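Local structure of succinate--CoA ligase subunit alpha (Campylobacter jejuni, 6MEL) at residues V94-H99 with P122-I127; T100-M105 with D181-L186; K118-N123 with T174-G179. The protein is the alpha subunit of a two-subunit CoA ligase, joining a Rossmann-type CoA-binding domain to a second alpha/beta domain of the CoA-ligase family. One frame throughout, in Å; residues are numbered along the deposited sequence.

Contact 1 (V94-H99 with P122-I127)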
ATOM      1  N   VAL A  94       9.678  10.211 -13.788  1.00 36.22           N
ATOM      2  CA  VAL A  94       9.237   8.863 -13.704  1.00 36.99           C
ATOM      3  C   VAL A  94       9.919   8.218 -12.499  1.00 37.36           C
ATOM      4  O   VAL A  94      11.146   8.085 -12.464  1.00 36.69           O
ATOM      5  CB  VAL A  94       9.555   8.121 -15.017  1.00 36.33           C
ATOM      6  CG1 VAL A  94       9.076   6.694 -14.959  1.00 37.07           C
ATOM      7  CG2 VAL A  94       8.974   8.824 -16.229  1.00 36.55           C
ATOM      8  N   VAL A  95       9.138   7.806 -11.501  1.00 34.59           N
ATOM      9  CA  VAL A  95       9.731   7.393 -10.224  1.00 34.92           C
ATOM     10  C   VAL A  95       9.445   5.897 -10.009  1.00 34.79           C
ATOM     11  O   VAL A  95       8.316   5.528  -9.752  1.00 34.37           O
ATOM     12  CB  VAL A  95       9.190   8.227  -9.041  1.00 35.35           C
ATOM     13  CG1 VAL A  95       9.864   7.838  -7.742  1.00 37.04           C
ATOM     14  CG2 VAL A  95       9.293   9.722  -9.281  1.00 37.71           C
ATOM     15  N   ILE A  96      10.488   5.078 -10.032  1.00 33.67           N
ATOM     16  CA  ILE A  96      10.358   3.634  -9.977  1.00 35.24           C
ATOM     17  C   ILE A  96      10.190   3.131  -8.546  1.00 36.76           C
ATOM     18  O   ILE A  96       9.378   2.225  -8.319  1.00 35.07           O
ATOM     19  CB  ILE A  96      11.575   2.962 -10.636  1.00 36.73           C
ATOM     20  CG1 ILE A  96      11.756   3.430 -12.087  1.00 36.97           C
ATOM     21  CG2 ILE A  96      11.486   1.450 -10.525  1.00 36.05           C
ATOM     22  CD1 ILE A  96      10.522   3.302 -12.958  1.00 36.42           C
ATOM     23  N   THR A  97      10.964   3.701  -7.616  1.00 35.03           N
ATOM     24  CA  THR A  97      11.244   3.139  -6.300  1.00 35.32           C
ATOM     25  C   THR A  97       9.955   2.941  -5.484  1.00 36.15           C
ATOM     26  O   THR A  97       9.030   3.766  -5.518  1.00 32.63           O
ATOM     27  CB  THR A  97      12.175   4.091  -5.541  1.00 37.75           C
ATOM     28  OG1 THR A  97      13.272   4.336  -6.429  1.00 36.39           O
ATOM     29  CG2 THR A  97      12.650   3.572  -4.201  1.00 38.79           C
ATOM     30  N   GLU A  98       9.916   1.807  -4.782  1.00 34.12           N
ATOM     31  CA  GLU A  98       8.867   1.432  -3.846  1.00 38.51           C
ATOM     32  C   GLU A  98       9.290   1.835  -2.414  1.00 35.23           C
ATOM     33  O   GLU A  98      10.459   2.033  -2.146  1.00 33.66           O
ATOM     34  CB  GLU A  98       8.622  -0.085  -3.921  1.00 39.42           C
ATOM     35  CG  GLU A  98       7.401  -0.547  -3.096  1.00 43.47           C
ATOM     36  CD  GLU A  98       6.833  -1.941  -3.424  1.00 49.12           C
ATOM     37  OE1 GLU A  98       7.666  -2.754  -3.895  1.00 44.64           O
ATOM     38  OE2 GLU A  98       5.554  -2.199  -3.229  1.00 42.28           O
ATOM     39  N   HIS A  99       8.304   1.918  -1.512  1.00 32.94           N
ATOM     40  CA  HIS A  99       8.445   2.122  -0.056  1.00 33.98           C
ATOM     41  C   HIS A  99       8.780   3.575   0.282  1.00 33.43           C
ATOM     42  O   HIS A  99       9.335   3.847   1.353  1.00 32.63           O
ATOM     43  CB  HIS A  99       9.417   1.097   0.585  1.00 37.10           C
ATOM     44  CG  HIS A  99       9.063  -0.320   0.324  1.00 39.80           C
ATOM     45  ND1 HIS A  99       7.784  -0.828   0.585  1.00 44.81           N
ATOM     46  CD2 HIS A  99       9.770  -1.327  -0.245  1.00 40.32           C
ATOM     47  CE1 HIS A  99       7.739  -2.101   0.245  1.00 42.04           C
ATOM     48  NE2 HIS A  99       8.929  -2.417  -0.313  1.00 43.05           N
ATOM     49  N   PRO A 122       5.044   7.157  -7.533  1.00 33.82           N
ATOM     50  CA  PRO A 122       6.140   6.220  -7.414  1.00 33.91           C
ATOM     51  C   PRO A 122       5.660   4.774  -7.363  1.00 35.62           C
ATOM     52  O   PRO A 122       4.479   4.522  -7.561  1.00 33.58           O
ATOM     53  CB  PRO A 122       6.787   6.653  -6.089  1.00 36.20           C
ATOM     54  CG  PRO A 122       5.622   7.094  -5.246  1.00 38.33           C
ATOM     55  CD  PRO A 122       4.686   7.767  -6.230  1.00 38.58           C
ATOM     56  N   ASN A 123       6.592   3.844  -7.122  1.00 35.49           N
ATOM     57  CA  ASN A 123       6.282   2.408  -6.975  1.00 34.82           C
ATOM     58  C   ASN A 123       5.628   1.905  -8.271  1.00 35.62           C
ATOM     59  O   ASN A 123       4.486   1.384  -8.286  1.00 34.67           O
ATOM     60  CB  ASN A 123       5.355   2.122  -5.784  1.00 38.06           C
ATOM     61  CG  ASN A 123       5.212   0.640  -5.515  1.00 39.16           C
ATOM     62  OD1 ASN A 123       5.952  -0.147  -6.091  1.00 37.91           O
ATOM     63  ND2 ASN A 123       4.257   0.253  -4.678  1.00 38.88           N
ATOM     64  N   CYS A 124       6.348   2.087  -9.380  1.00 35.51           N
ATOM     65  CA  CYS A 124       5.829   1.756 -10.683  1.00 35.36           C
ATOM     66  C   CYS A 124       6.971   1.266 -11.563  1.00 37.71           C
ATOM     67  O   CYS A 124       8.161   1.497 -11.282  1.00 34.91           O
ATOM     68  CB  CYS A 124       5.123   2.945 -11.334  1.00 34.73           C
ATOM     69  SG  CYS A 124       6.220   4.192 -12.069  1.00 36.98           S
ATOM     70  N   PRO A 125       6.641   0.589 -12.676  1.00 36.27           N
ATOM     71  CA  PRO A 125       7.688   0.124 -13.587  1.00 37.18           C
ATOM     72  C   PRO A 125       8.089   1.161 -14.641  1.00 36.15           C
ATOM     73  O   PRO A 125       9.058   0.915 -15.351  1.00 38.37           O
ATOM     74  CB  PRO A 125       7.033  -1.115 -14.205  1.00 37.72           C
ATOM     75  CG  PRO A 125       5.573  -0.700 -14.280  1.00 39.03           C
ATOM     76  CD  PRO A 125       5.331  -0.011 -12.961  1.00 38.34           C
ATOM     77  N   GLY A 126       7.373   2.292 -14.713  1.00 35.49           N
ATOM     78  CA  GLY A 126       7.706   3.368 -15.628  1.00 35.79           C
ATOM     79  C   GLY A 126       6.811   3.458 -16.844  1.00 36.62           C
ATOM     80  O   GLY A 126       5.631   3.138 -16.792  1.00 36.88           O
ATOM     81  N   ILE A 127       7.375   3.952 -17.944  1.00 35.35           N
ATOM     82  CA  ILE A 127       6.591   4.222 -19.153  1.00 37.27           C
ATOM     83  C   ILE A 127       7.356   3.657 -20.347  1.00 39.86           C
ATOM     84  O   ILE A 127       8.586   3.670 -20.360  1.00 39.28           O
ATOM     85  CB  ILE A 127       6.263   5.722 -19.314  1.00 38.03           C
ATOM     86  CG1 ILE A 127       5.474   6.022 -20.590  1.00 38.63           C
ATOM     87  CG2 ILE A 127       7.518   6.575 -19.259  1.00 40.61           C
ATOM     88  CD1 ILE A 127       4.920   7.440 -20.635  1.00 40.39           C
TER

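Contact 2 (T100-M105 with D181-L186)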
ATOM      1  N   THR A 100       8.423   4.529  -0.602  1.00 34.13           N
ATOM      2  CA  THR A 100       8.585   5.953  -0.264  1.00 34.77           C
ATOM      3  C   THR A 100       7.605   6.312   0.857  1.00 33.80           C
ATOM      4  O   THR A 100       6.419   6.007   0.754  1.00 33.92           O
ATOM      5  CB  THR A 100       8.359   6.853  -1.490  1.00 36.94           C
ATOM      6  OG1 THR A 100       9.251   6.467  -2.531  1.00 35.18           O
ATOM      7  CG2 THR A 100       8.546   8.321  -1.172  1.00 37.46           C
ATOM      8  N   PRO A 101       8.026   6.948   1.967  1.00 33.82           N
ATOM      9  CA  PRO A 101       7.065   7.415   2.967  1.00 35.44           C
ATOM     10  C   PRO A 101       5.954   8.266   2.325  1.00 34.45           C
ATOM     11  O   PRO A 101       6.229   9.117   1.472  1.00 34.95           O
ATOM     12  CB  PRO A 101       7.948   8.186   3.968  1.00 36.38           C
ATOM     13  CG  PRO A 101       9.321   7.552   3.825  1.00 35.23           C
ATOM     14  CD  PRO A 101       9.420   7.250   2.338  1.00 35.30           C
ATOM     15  N   VAL A 102       4.695   8.011   2.689  1.00 32.74           N
ATOM     16  CA  VAL A 102       3.571   8.710   2.062  1.00 33.68           C
ATOM     17  C   VAL A 102       3.707  10.234   2.241  1.00 32.56           C
ATOM     18  O   VAL A 102       3.438  11.019   1.347  1.00 34.52           O
ATOM     19  CB  VAL A 102       2.198   8.213   2.556  1.00 36.41           C
ATOM     20  CG1 VAL A 102       1.075   8.925   1.797  1.00 36.44           C
ATOM     21  CG2 VAL A 102       2.056   6.702   2.358  1.00 37.56           C
ATOM     22  N   LYS A 103       4.083  10.654   3.425  1.00 34.71           N
ATOM     23  CA  LYS A 103       4.165  12.066   3.700  1.00 36.37           C
ATOM     24  C   LYS A 103       5.183  12.724   2.744  1.00 34.93           C
ATOM     25  O   LYS A 103       4.971  13.872   2.291  1.00 33.56           O
ATOM     26  CB  LYS A 103       4.567  12.289   5.159  1.00 35.77           C
ATOM     27  CG  LYS A 103       4.628  13.747   5.538  1.00 39.73           C
ATOM     28  CD  LYS A 103       5.061  13.955   6.957  1.00 42.41           C
ATOM     29  CE  LYS A 103       6.529  13.698   7.120  1.00 43.70           C
ATOM     30  NZ  LYS A 103       7.026  14.324   8.363  1.00 49.65           N
ATOM     31  N   ASP A 104       6.283  12.027   2.434  1.00 35.44           N
ATOM     32  CA  ASP A 104       7.317  12.633   1.558  1.00 36.28           C
ATOM     33  C   ASP A 104       6.727  12.844   0.168  1.00 34.50           C
ATOM     34  O   ASP A 104       6.966  13.854  -0.486  1.00 33.21           O
ATOM     35  CB  ASP A 104       8.593  11.796   1.451  1.00 36.87           C
ATOM     36  CG  ASP A 104       9.433  11.709   2.706  1.00 37.46           C
ATOM     37  OD1 ASP A 104       9.153  12.451   3.693  1.00 37.51           O
ATOM     38  OD2 ASP A 104      10.387  10.893   2.686  1.00 38.55           O
ATOM     39  N   MET A 105       5.937  11.877  -0.276  1.00 35.05           N
ATOM     40  CA  MET A 105       5.317  11.969  -1.562  1.00 36.31           C
ATOM     41  C   MET A 105       4.247  13.066  -1.568  1.00 37.15           C
ATOM     42  O   MET A 105       4.080  13.795  -2.548  1.00 35.70           O
ATOM     43  CB  MET A 105       4.712  10.611  -1.928  1.00 38.17           C
ATOM     44  CG  MET A 105       4.419  10.476  -3.350  1.00 44.83           C
ATOM     45  SD  MET A 105       5.909  10.804  -4.378  1.00 53.94           S
ATOM     46  CE  MET A 105       4.791  11.591  -5.503  1.00 43.80           C
ATOM     47  N   ASP A 181       1.170   3.090  -4.969  1.00 34.49           N
ATOM     48  CA  ASP A 181       1.190   3.810  -3.693  1.00 34.44           C
ATOM     49  C   ASP A 181      -0.109   4.604  -3.513  1.00 34.51           C
ATOM     50  O   ASP A 181      -0.904   4.802  -4.442  1.00 36.16           O
ATOM     51  CB  ASP A 181       2.423   4.709  -3.606  1.00 35.52           C
ATOM     52  CG  ASP A 181       3.701   3.961  -3.277  1.00 36.69           C
ATOM     53  OD1 ASP A 181       3.633   2.732  -3.076  1.00 38.08           O
ATOM     54  OD2 ASP A 181       4.769   4.635  -3.184  1.00 35.87           O
ATOM     55  N   PRO A 182      -0.399   5.054  -2.286  1.00 33.93           N
ATOM     56  CA  PRO A 182      -1.629   5.780  -2.015  1.00 36.18           C
ATOM     57  C   PRO A 182      -1.666   7.171  -2.653  1.00 34.76           C
ATOM     58  O   PRO A 182      -2.730   7.643  -3.033  1.00 36.52           O
ATOM     59  CB  PRO A 182      -1.673   5.908  -0.478  1.00 37.51           C
ATOM     60  CG  PRO A 182      -0.526   5.073   0.069  1.00 36.70           C
ATOM     61  CD  PRO A 182       0.409   4.829  -1.083  1.00 36.82           C
ATOM     62  N   ILE A 183      -0.505   7.806  -2.754  1.00 33.19           N
ATOM     63  CA  ILE A 183      -0.371   9.037  -3.562  1.00 33.38           C
ATOM     64  C   ILE A 183       0.534   8.748  -4.770  1.00 34.66           C
ATOM     65  O   ILE A 183       1.674   8.324  -4.586  1.00 36.01           O
ATOM     66  CB  ILE A 183       0.212  10.175  -2.724  1.00 35.75           C
ATOM     67  CG1 ILE A 183      -0.612  10.495  -1.479  1.00 37.73           C
ATOM     68  CG2 ILE A 183       0.450  11.411  -3.577  1.00 37.53           C
ATOM     69  CD1 ILE A 183       0.061  11.561  -0.605  1.00 37.92           C
ATOM     70  N   ILE A 184       0.019   9.022  -5.970  1.00 34.25           N
ATOM     71  CA  ILE A 184       0.722   8.856  -7.199  1.00 33.83           C
ATOM     72  C   ILE A 184       0.541  10.134  -8.002  1.00 34.08           C
ATOM     73  O   ILE A 184      -0.059  11.086  -7.530  1.00 36.72           O
ATOM     74  CB  ILE A 184       0.212   7.613  -7.957  1.00 35.32           C
ATOM     75  CG1 ILE A 184      -1.300   7.655  -8.184  1.00 37.23           C
ATOM     76  CG2 ILE A 184       0.630   6.319  -7.248  1.00 34.78           C
ATOM     77  CD1 ILE A 184      -1.782   6.646  -9.193  1.00 39.35           C
ATOM     78  N   GLY A 185       1.115  10.160  -9.200  1.00 35.45           N
ATOM     79  CA  GLY A 185       1.068  11.326 -10.036  1.00 37.28           C
ATOM     80  C   GLY A 185      -0.040  11.233 -11.063  1.00 37.37           C
ATOM     81  O   GLY A 185      -1.230  11.122 -10.705  1.00 36.35           O
ATOM     82  N   LEU A 186       0.339  11.309 -12.337  1.00 35.07           N
ATOM     83  CA  LEU A 186      -0.614  11.146 -13.412  1.00 37.10           C
ATOM     84  C   LEU A 186      -1.366   9.815 -13.226  1.00 37.69           C
ATOM     85  O   LEU A 186      -0.779   8.771 -12.878  1.00 38.63           O
ATOM     86  CB  LEU A 186       0.117  11.140 -14.755  1.00 38.06           C
ATOM     87  CG  LEU A 186       0.832  12.419 -15.166  1.00 38.09           C
ATOM     88  CD1 LEU A 186       1.591  12.204 -16.461  1.00 41.02           C
ATOM     89  CD2 LEU A 186      -0.126  13.584 -15.310  1.00 40.99           C
TER
HETATM   90  O   HOH W   1       7.416   4.437  -3.330  1.00 32.71           O
HETATM   91  O   HOH W   2       4.694   6.584  -1.409  1.00 39.77           O

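Contact 3 (K118-N123 with T174-G179)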
ATOM      1  N   LYS A 118       4.970  17.009 -13.967  1.00 39.48           N
ATOM      2  CA  LYS A 118       4.145  15.832 -13.799  1.00 38.90           C
ATOM      3  C   LYS A 118       4.996  14.687 -13.288  1.00 36.83           C
ATOM      4  O   LYS A 118       6.199  14.611 -13.577  1.00 36.49           O
ATOM      5  CB  LYS A 118       3.541  15.468 -15.149  1.00 43.12           C
ATOM      6  CG  LYS A 118       2.717  16.568 -15.817  1.00 46.36           C
ATOM      7  CD  LYS A 118       2.673  16.234 -17.324  1.00 52.68           C
ATOM      8  CE  LYS A 118       1.382  16.561 -18.032  1.00 61.71           C
ATOM      9  NZ  LYS A 118       1.452  17.910 -18.627  1.00 67.35           N
ATOM     10  N   ILE A 119       4.355  13.772 -12.577  1.00 34.46           N
ATOM     11  CA  ILE A 119       5.011  12.588 -12.031  1.00 32.87           C
ATOM     12  C   ILE A 119       4.313  11.340 -12.566  1.00 33.10           C
ATOM     13  O   ILE A 119       3.081  11.301 -12.711  1.00 36.35           O
ATOM     14  CB  ILE A 119       4.941  12.630 -10.491  1.00 33.62           C
ATOM     15  CG1 ILE A 119       5.727  13.787  -9.881  1.00 34.04           C
ATOM     16  CG2 ILE A 119       5.355  11.299  -9.884  1.00 33.84           C
ATOM     17  CD1 ILE A 119       5.241  14.181  -8.502  1.00 34.38           C
ATOM     18  N   ILE A 120       5.109  10.309 -12.825  1.00 33.52           N
ATOM     19  CA  ILE A 120       4.639   8.949 -13.040  1.00 33.75           C
ATOM     20  C   ILE A 120       5.257   8.094 -11.946  1.00 33.41           C
ATOM     21  O   ILE A 120       6.456   7.992 -11.838  1.00 34.40           O
ATOM     22  CB  ILE A 120       5.009   8.435 -14.441  1.00 34.33           C
ATOM     23  CG1 ILE A 120       4.275   9.233 -15.525  1.00 37.75           C
ATOM     24  CG2 ILE A 120       4.775   6.949 -14.576  1.00 34.80           C
ATOM     25  CD1 ILE A 120       4.785   8.973 -16.933  1.00 39.73           C
ATOM     26  N   GLY A 121       4.392   7.534 -11.116  1.00 33.17           N
ATOM     27  CA  GLY A 121       4.803   6.742  -9.967  1.00 33.65           C
ATOM     28  C   GLY A 121       4.427   7.468  -8.680  1.00 32.54           C
ATOM     29  O   GLY A 121       3.511   8.308  -8.674  1.00 32.99           O
ATOM     30  N   PRO A 122       5.044   7.157  -7.533  1.00 33.82           N
ATOM     31  CA  PRO A 122       6.140   6.220  -7.414  1.00 33.91           C
ATOM     32  C   PRO A 122       5.660   4.774  -7.363  1.00 35.62           C
ATOM     33  O   PRO A 122       4.479   4.522  -7.561  1.00 33.58           O
ATOM     34  CB  PRO A 122       6.787   6.653  -6.089  1.00 36.20           C
ATOM     35  CG  PRO A 122       5.622   7.094  -5.246  1.00 38.33           C
ATOM     36  CD  PRO A 122       4.686   7.767  -6.230  1.00 38.58           C
ATOM     37  N   ASN A 123       6.592   3.844  -7.122  1.00 35.49           N
ATOM     38  CA  ASN A 123       6.282   2.408  -6.975  1.00 34.82           C
ATOM     39  C   ASN A 123       5.628   1.905  -8.271  1.00 35.62           C
ATOM     40  O   ASN A 123       4.486   1.384  -8.286  1.00 34.67           O
ATOM     41  CB  ASN A 123       5.355   2.122  -5.784  1.00 38.06           C
ATOM     42  CG  ASN A 123       5.212   0.640  -5.515  1.00 39.16           C
ATOM     43  OD1 ASN A 123       5.952  -0.147  -6.091  1.00 37.91           O
ATOM     44  ND2 ASN A 123       4.257   0.253  -4.678  1.00 38.88           N
ATOM     45  N   THR A 174       1.572   3.225 -26.184  1.00 39.38           N
ATOM     46  CA  THR A 174       2.353   3.535 -25.013  1.00 38.33           C
ATOM     47  C   THR A 174       1.686   2.846 -23.822  1.00 40.02           C
ATOM     48  O   THR A 174       0.420   2.825 -23.722  1.00 37.92           O
ATOM     49  CB  THR A 174       2.421   5.056 -24.795  1.00 38.41           C
ATOM     50  OG1 THR A 174       3.104   5.714 -25.866  1.00 40.56           O
ATOM     51  CG2 THR A 174       3.184   5.436 -23.542  1.00 39.01           C
ATOM     52  N   ALA A 175       2.505   2.300 -22.922  1.00 39.10           N
ATOM     53  CA  ALA A 175       2.011   1.764 -21.649  1.00 37.88           C
ATOM     54  C   ALA A 175       2.612   2.591 -20.507  1.00 36.55           C
ATOM     55  O   ALA A 175       3.833   2.831 -20.501  1.00 38.24           O
ATOM     56  CB  ALA A 175       2.381   0.319 -21.490  1.00 38.61           C
ATOM     57  N   VAL A 176       1.765   2.970 -19.545  1.00 34.42           N
ATOM     58  CA  VAL A 176       2.184   3.751 -18.409  1.00 36.04           C
ATOM     59  C   VAL A 176       1.849   2.990 -17.123  1.00 36.91           C
ATOM     60  O   VAL A 176       0.689   2.667 -16.847  1.00 37.38           O
ATOM     61  CB  VAL A 176       1.510   5.120 -18.411  1.00 35.95           C
ATOM     62  CG1 VAL A 176       2.132   6.008 -17.355  1.00 38.84           C
ATOM     63  CG2 VAL A 176       1.562   5.751 -19.779  1.00 37.33           C
ATOM     64  N   GLY A 177       2.860   2.710 -16.320  1.00 36.19           N
ATOM     65  CA  GLY A 177       2.613   2.220 -14.967  1.00 36.39           C
ATOM     66  C   GLY A 177       2.467   3.420 -14.032  1.00 36.97           C
ATOM     67  O   GLY A 177       3.422   4.127 -13.873  1.00 35.41           O
ATOM     68  N   ILE A 178       1.274   3.641 -13.447  1.00 34.86           N
ATOM     69  CA  ILE A 178       1.010   4.830 -12.662  1.00 35.89           C
ATOM     70  C   ILE A 178       1.353   4.677 -11.170  1.00 34.65           C
ATOM     71  O   ILE A 178       1.335   5.687 -10.475  1.00 35.40           O
ATOM     72  CB  ILE A 178      -0.428   5.315 -12.846  1.00 36.83           C
ATOM     73  CG1 ILE A 178      -1.459   4.291 -12.367  1.00 38.07           C
ATOM     74  CG2 ILE A 178      -0.644   5.773 -14.290  1.00 37.62           C
ATOM     75  CD1 ILE A 178      -2.858   4.806 -12.405  1.00 37.09           C
ATOM     76  N   GLY A 179       1.617   3.452 -10.695  1.00 33.07           N
ATOM     77  CA  GLY A 179       2.118   3.195  -9.375  1.00 34.43           C
ATOM     78  C   GLY A 179       1.089   2.611  -8.425  1.00 34.77           C
ATOM     79  O   GLY A 179      -0.140   2.788  -8.589  1.00 33.38           O
TER
HETATM   80  O   HOH W   3       1.506   8.190 -11.483  1.00 32.24           O

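Contact 1 (V94-H99 with P122-I127)
Thr97 and Asn123 meet through their backbones where the chain leaves strand 118-120, at the edge of the Rossmann-type sheet, and crosses to strand 126-129 of the second sheet. Segment 94-99 comes off the end of the neighbouring strand 92-95 and runs beside this link, which starts with a cis peptide before Pro122.

Two main-chain hydrogen bonds tie the turns together. Asn123 N donates to Thr97 O at 2.9 Å, with a bent N-H...O angle of 131°, and Cys124 N to Ile96 O at 3.2 Å. In both, the donor stands above the plane of the accepting carbonyl. CA-H...O contacts fill in around them: Pro122 CA lies 3.3 Å from Val95 O, while Ile96 CA returns the approach to Cys124 O.

Among polar side chains, Glu98 and Asn123 lie side by side and point the same way, their carboxylate and amide planes 35° apart. Asn123 has CG anti to its backbone N (chi1 -171°), which starts the amide off alongside Glu98. The bond from Asn123 ND2 to Glu98 OE2 is weak at 3.1 Å; the stronger partner of ND2 is Asp181 OD1.

The apolar contacts follow the strand ends. Val95 CG1 rests on Pro122 CB at 3.7 Å, the two side chains again alongside each other, and Val78 and Val82 of helix 78-87 also pack on Val95. Val94 uses both branches: CG2 meets Ile127 CG2 at 4.0 Å, the side chains crossing at about a right angle, and CG1 sits 3.7 Å from Gly126 CA. Although the Ile96 side chain points away overall, it wraps Cys124 O, its CG2 and CD1 each 3.4 Å from that oxygen.

Contact 2 (T100-M105 with D181-L186)
Val102 carries the tight half of this contact, with one methyl for each of two neighbours. Its CG1 meets Ile183 CD1 at 3.7 Å and its CG2 meets Pro182 CG at 3.8 Å, both pairs crossing obliquely. One turn on, Met105 slides past Ile183 in the opposite direction: CG, anti to the backbone N (chi1 -163°), comes to 4.1 Å from Ile183 CG2 and to 3.7 Å from Ile183 O. An aromatic side chain of the other protein chain packs on Val102 as well, and that chain also supplies an acidic group to Val102 N and a basic one to Asp104.

The other half is looser and wet. Thr100 and Asp181 are joined by water, and OD2 of the carboxylate accepts from two molecules: one, at 2.7 Å from Asp181 OD2, accepts a hydrogen bond from Thr100 N; the second, at 2.6 Å from Asp181 OD2, also donates to Thr100 O. Asp181 OD1 is held separately by Asn123 ND2. Pro101 is the N-cap of helix 102-115, and segment 181-186 packs on the first turn of this helix of the beta-alpha-beta crossover between parallel strands 92-95 and 118-120.

Contact 3 (K118-N123 with T174-G179)
Gly121, Pro122 and Asn123 bring peptide groups, the flat units of this contact, up to Gly179 and its neighbours; no aromatic ring takes part. Two successive carbonyl oxygens converge on one carbon: Gly179 CA lies 3.3 Å from Pro122 O and 3.2 Å from Asn123 O, both CA-H...O contacts. Having no side chain, Gly179 (phi 106°) leaves to Pro122 O the side a CB would take, and the two glycine CA atoms, of Gly121 and Gly179, come to 4.5 Å. No direct hydrogen bond crosses here. Instead a water accepts from Gly121 N at 3.0 Å and donates to Ile178 O at 2.7 Å, though its protons have other acceptors in reach.

The two segments belong to different sheets: strand 118-120 is the edge of the Rossmann-type sheet and strand 172-177 lies inside the second, while residues 120-123 and 176-179 run 45° apart. Between them Ile120 reaches across with CG2, which lies anti to its backbone N, and packs on Val176 CG1 at 3.9 Å, the two side chains crossing at about a right angle. Ile127 of strand 126-129 touches both. The same methyl, Ile120 CG2, presses close to Gly177 O at 3.2 Å.

How the contacts relate
Contacts 1 and 3 share Pro122 and Asn123, and their centres are about 6 Å apart; contact 2 lies about 10 Å from the centre of contact 1 and about 12 Å from that of contact 3. In the first sheet Val95 N is 2.7 Å from Ile120 O, a probable hydrogen bond; in the second, Gly126 O and Gly177 N make another probable one at 2.8 Å. Residues 121-125, between strands 118-120 and 126-129, carry the chain from the first sheet to the second, each taking part in contact 1, contact 3 or both. Contact 2 is tied in by two more probable hydrogen bonds, Asn123 ND2 to Asp181 OD1 at 3.0 Å and Leu186 N to Ile119 O at 2.8 Å.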